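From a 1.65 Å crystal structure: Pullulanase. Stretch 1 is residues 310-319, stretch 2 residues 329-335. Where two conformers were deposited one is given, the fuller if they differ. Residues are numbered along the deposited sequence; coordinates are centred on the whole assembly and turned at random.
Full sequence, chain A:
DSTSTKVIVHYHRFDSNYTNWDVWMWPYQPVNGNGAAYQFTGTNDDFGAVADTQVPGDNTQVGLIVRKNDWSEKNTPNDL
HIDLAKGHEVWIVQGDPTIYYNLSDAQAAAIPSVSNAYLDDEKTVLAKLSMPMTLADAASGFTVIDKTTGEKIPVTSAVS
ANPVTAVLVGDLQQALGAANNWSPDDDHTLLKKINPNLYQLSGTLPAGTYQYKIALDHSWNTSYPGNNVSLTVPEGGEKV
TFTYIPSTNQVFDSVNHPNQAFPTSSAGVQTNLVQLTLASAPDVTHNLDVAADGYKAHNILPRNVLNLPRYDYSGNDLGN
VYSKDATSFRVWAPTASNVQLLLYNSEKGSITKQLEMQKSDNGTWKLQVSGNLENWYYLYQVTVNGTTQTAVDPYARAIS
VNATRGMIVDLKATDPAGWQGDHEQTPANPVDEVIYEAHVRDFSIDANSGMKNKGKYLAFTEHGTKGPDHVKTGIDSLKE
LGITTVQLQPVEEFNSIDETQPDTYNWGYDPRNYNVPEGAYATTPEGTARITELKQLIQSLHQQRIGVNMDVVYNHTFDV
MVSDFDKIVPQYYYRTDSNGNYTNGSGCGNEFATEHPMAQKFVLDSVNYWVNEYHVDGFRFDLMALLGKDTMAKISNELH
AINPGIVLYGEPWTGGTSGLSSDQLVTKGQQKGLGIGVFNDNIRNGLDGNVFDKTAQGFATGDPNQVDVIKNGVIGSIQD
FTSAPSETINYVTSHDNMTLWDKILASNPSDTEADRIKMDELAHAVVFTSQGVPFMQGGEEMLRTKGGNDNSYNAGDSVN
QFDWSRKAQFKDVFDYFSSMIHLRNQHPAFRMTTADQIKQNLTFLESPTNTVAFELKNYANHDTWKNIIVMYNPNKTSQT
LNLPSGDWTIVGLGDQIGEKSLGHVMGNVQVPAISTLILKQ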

# COMPACT_ATOMS: atom_id res chain seq x y z
N ARG A 310 -20.71 15.76 11.07
CA ARG A 310 -22.13 15.70 10.72
C ARG A 310 -22.43 14.78 9.53
O ARG A 310 -23.56 14.31 9.40
N TYR A 311 -21.42 14.54 8.69
CA TYR A 311 -21.54 13.63 7.53
C TYR A 311 -20.81 12.31 7.77
O TYR A 311 -20.56 11.56 6.82
N ASP A 312 -20.48 12.04 9.03
CA ASP A 312 -19.73 10.83 9.37
C ASP A 312 -20.61 9.75 9.99
O ASP A 312 -21.05 9.85 11.14
N TYR A 313 -20.86 8.71 9.21
CA TYR A 313 -21.71 7.61 9.64
C TYR A 313 -20.88 6.45 10.16
O TYR A 313 -20.05 5.90 9.43
N SER A 314 -21.11 6.07 11.41
CA SER A 314 -20.28 5.06 12.06
C SER A 314 -20.96 3.71 12.25
O SER A 314 -20.38 2.80 12.85
N GLY A 315 -22.19 3.56 11.74
CA GLY A 315 -22.89 2.26 11.85
C GLY A 315 -22.20 1.16 11.04
O GLY A 315 -21.41 1.45 10.14
N ASN A 316 -22.53 -0.09 11.35
CA ASN A 316 -21.89 -1.25 10.71
C ASN A 316 -22.78 -1.90 9.65
O ASN A 316 -22.51 -3.02 9.22
N ASP A 317 -23.81 -1.17 9.20
CA ASP A 317 -24.84 -1.72 8.32
C ASP A 317 -24.87 -1.14 6.90
O ASP A 317 -25.87 -1.28 6.18
N LEU A 318 -23.79 -0.48 6.45
CA LEU A 318 -23.76 -0.09 5.04
C LEU A 318 -23.84 -1.34 4.14
O LEU A 318 -23.21 -2.37 4.43
N GLY A 319 -24.63 -1.23 3.07
CA GLY A 319 -24.89 -2.34 2.17
C GLY A 319 -26.28 -2.92 2.36
O GLY A 319 -27.21 -2.18 2.70
N PHE A 329 -31.41 -1.86 3.53
CA PHE A 329 -30.40 -1.28 2.64
C PHE A 329 -29.97 0.04 3.25
O PHE A 329 -30.79 0.76 3.86
N ARG A 330 -28.69 0.36 3.12
CA ARG A 330 -28.17 1.65 3.56
C ARG A 330 -26.98 2.05 2.72
O ARG A 330 -26.09 1.23 2.46
N VAL A 331 -27.00 3.31 2.26
CA VAL A 331 -25.93 3.85 1.41
C VAL A 331 -25.59 5.27 1.85
O VAL A 331 -26.49 6.04 2.24
N TRP A 332 -24.30 5.62 1.81
CA TRP A 332 -23.85 6.97 2.16
C TRP A 332 -23.82 7.85 0.92
O TRP A 332 -23.06 7.59 -0.02
N ALA A 333 -24.67 8.87 0.89
CA ALA A 333 -24.75 9.76 -0.28
C ALA A 333 -25.13 11.17 0.19
O ALA A 333 -26.25 11.64 -0.06
N PRO A 334 -24.18 11.84 0.87
CA PRO A 334 -24.46 13.09 1.59
C PRO A 334 -24.78 14.29 0.71
O PRO A 334 -25.32 15.29 1.21
N THR A 335 -24.48 14.20 -0.58
CA THR A 335 -24.79 15.31 -1.49
C THR A 335 -26.00 15.04 -2.39
O THR A 335 -26.43 15.92 -3.15

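Packing of residues 310-319 of pullulanase against the strand 329-332 and the loop that follows it. The backbones meet at G319 and R330, an antiparallel pair in which both amides and both carbonyls are used: G319 N donates to R330 O (2.9 Å, nearly linear) and R330 N to G319 O (3.0 Å). G319 O also receives a CA-H...O contact from F329 CA (3.3 Å). G319 has phi/psi of 106/-149, where a CB would jam against the preceding carbonyl oxygen.

R330 has the most area covered in the contact. Its chi1 and chi2 are t and chi3 is m, which carries the guanidinium to D317 (chi1 p). There R330 NE donates to D317 OD2 (2.9 Å, 155°) in a salt bridge lying near the guanidinium plane. The other carboxylate oxygen, D317 OD1, accepts a short hydrogen bond from Y313 OH (2.5 Å), so one acid serves both partners. Y313 OH also sits 3.1 Å from R330 NE, but over the guanidinium face, at an angle too poor for a hydrogen bond. R330 NH1 is satisfied elsewhere in the structure. G315 leaves room for this tyrosine, since an ideal CB there would come within 2.2 Å of Y313 OH.

Carbon contacts continue from the polar group towards the Y311 and P334 end. L318 (chi1 m, chi2 t) starts sideways, but its end turns in, placing CD2 3.9 Å from R330 CG. W332 (chi1 t) points toward stretch 1; its CD1 lies 4.4 Å from Y313 CB (Y313 chi1 t) and its CZ2 4.3 Å from Y311 CB. W332 NE1 donates to the backbone Y311 O at 2.9 Å, a weak bond because the angle is only 126°, and is also hydrogen-bonded elsewhere. Y311 (chi1 m) closes this end of the contact, with its CD1 4.2 Å from P334 CB, while V331 points away.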

# COMPACT_ATOMS: atom_id res chain seq x y z
CB ARG A 310 -22.71 17.10 10.48
CG ARG A 310 -22.20 17.79 9.23
CD ARG A 310 -22.94 19.09 8.98
NE ARG A 310 -24.37 18.88 8.80
CZ ARG A 310 -25.28 19.84 8.78
NH1 ARG A 310 -24.93 21.11 8.95
NH2 ARG A 310 -26.56 19.54 8.61
CB TYR A 311 -20.98 14.29 6.26
CG TYR A 311 -21.52 15.69 6.03
CD1 TYR A 311 -22.86 15.88 5.68
CD2 TYR A 311 -20.70 16.81 6.17
CE1 TYR A 311 -23.37 17.15 5.49
CE2 TYR A 311 -21.21 18.10 5.96
CZ TYR A 311 -22.55 18.25 5.62
OH TYR A 311 -23.10 19.51 5.43
CB ASP A 312 -18.54 11.16 10.26
CG ASP A 312 -17.75 9.92 10.63
OD1 ASP A 312 -17.33 9.20 9.69
OD2 ASP A 312 -17.59 9.67 11.85
CB TYR A 313 -22.62 7.13 8.51
CG TYR A 313 -23.57 6.02 8.96
CD1 TYR A 313 -24.65 6.30 9.79
CD2 TYR A 313 -23.36 4.69 8.56
CE1 TYR A 313 -25.51 5.30 10.22
CE2 TYR A 313 -24.22 3.68 8.98
CZ TYR A 313 -25.30 3.99 9.82
OH TYR A 313 -26.17 3.02 10.26
CB SER A 314 -19.72 5.59 13.38
OG SER A 314 -20.76 5.87 14.30
CB ASN A 316 -21.50 -2.29 11.78
CG ASN A 316 -22.72 -2.82 12.56
OD1 ASN A 316 -23.88 -2.59 12.19
ND2 ASN A 316 -22.45 -3.54 13.65
CB ASP A 317 -26.23 -1.58 8.97
CG ASP A 317 -26.66 -0.14 9.13
OD1 ASP A 317 -25.79 0.75 9.27
OD2 ASP A 317 -27.89 0.12 9.13
CB LEU A 318 -22.56 0.79 4.69
CG LEU A 318 -22.52 2.18 5.36
CD1 LEU A 318 -21.23 2.93 4.95
CD2 LEU A 318 -23.74 3.01 4.99
CB PHE A 329 -30.97 -1.04 1.25
CG PHE A 329 -31.51 -2.28 0.58
CD1 PHE A 329 -32.78 -2.78 0.89
CD2 PHE A 329 -30.73 -2.96 -0.36
CE1 PHE A 329 -33.27 -3.93 0.26
CE2 PHE A 329 -31.21 -4.11 -1.00
CZ PHE A 329 -32.49 -4.60 -0.69
CB ARG A 330 -27.79 1.66 5.05
CG ARG A 330 -27.56 3.10 5.58
CD ARG A 330 -27.13 3.15 7.03
NE ARG A 330 -28.19 2.74 7.97
CZ ARG A 330 -29.03 3.59 8.57
NH1 ARG A 330 -28.97 4.89 8.33
NH2 ARG A 330 -29.94 3.12 9.41
CB VAL A 331 -26.33 3.82 -0.11
CG1 VAL A 331 -27.56 4.72 -0.39
CG2 VAL A 331 -25.15 4.21 -1.01
CB TRP A 332 -22.45 6.90 2.81
CG TRP A 332 -21.98 8.21 3.40
CD1 TRP A 332 -22.52 8.88 4.47
CD2 TRP A 332 -20.87 9.00 2.95
NE1 TRP A 332 -21.80 10.04 4.72
CE2 TRP A 332 -20.79 10.13 3.80
CE3 TRP A 332 -19.93 8.84 1.93
CZ2 TRP A 332 -19.79 11.11 3.64
CZ3 TRP A 332 -18.95 9.82 1.76
CH2 TRP A 332 -18.89 10.94 2.61
CB ALA A 333 -25.76 9.24 -1.29
CB PRO A 334 -23.16 13.33 2.38
CG PRO A 334 -22.11 12.70 1.55
CD PRO A 334 -22.77 11.44 1.00
CB THR A 335 -23.58 15.67 -2.36
OG1 THR A 335 -23.29 14.58 -3.23
CG2 THR A 335 -22.36 15.99 -1.49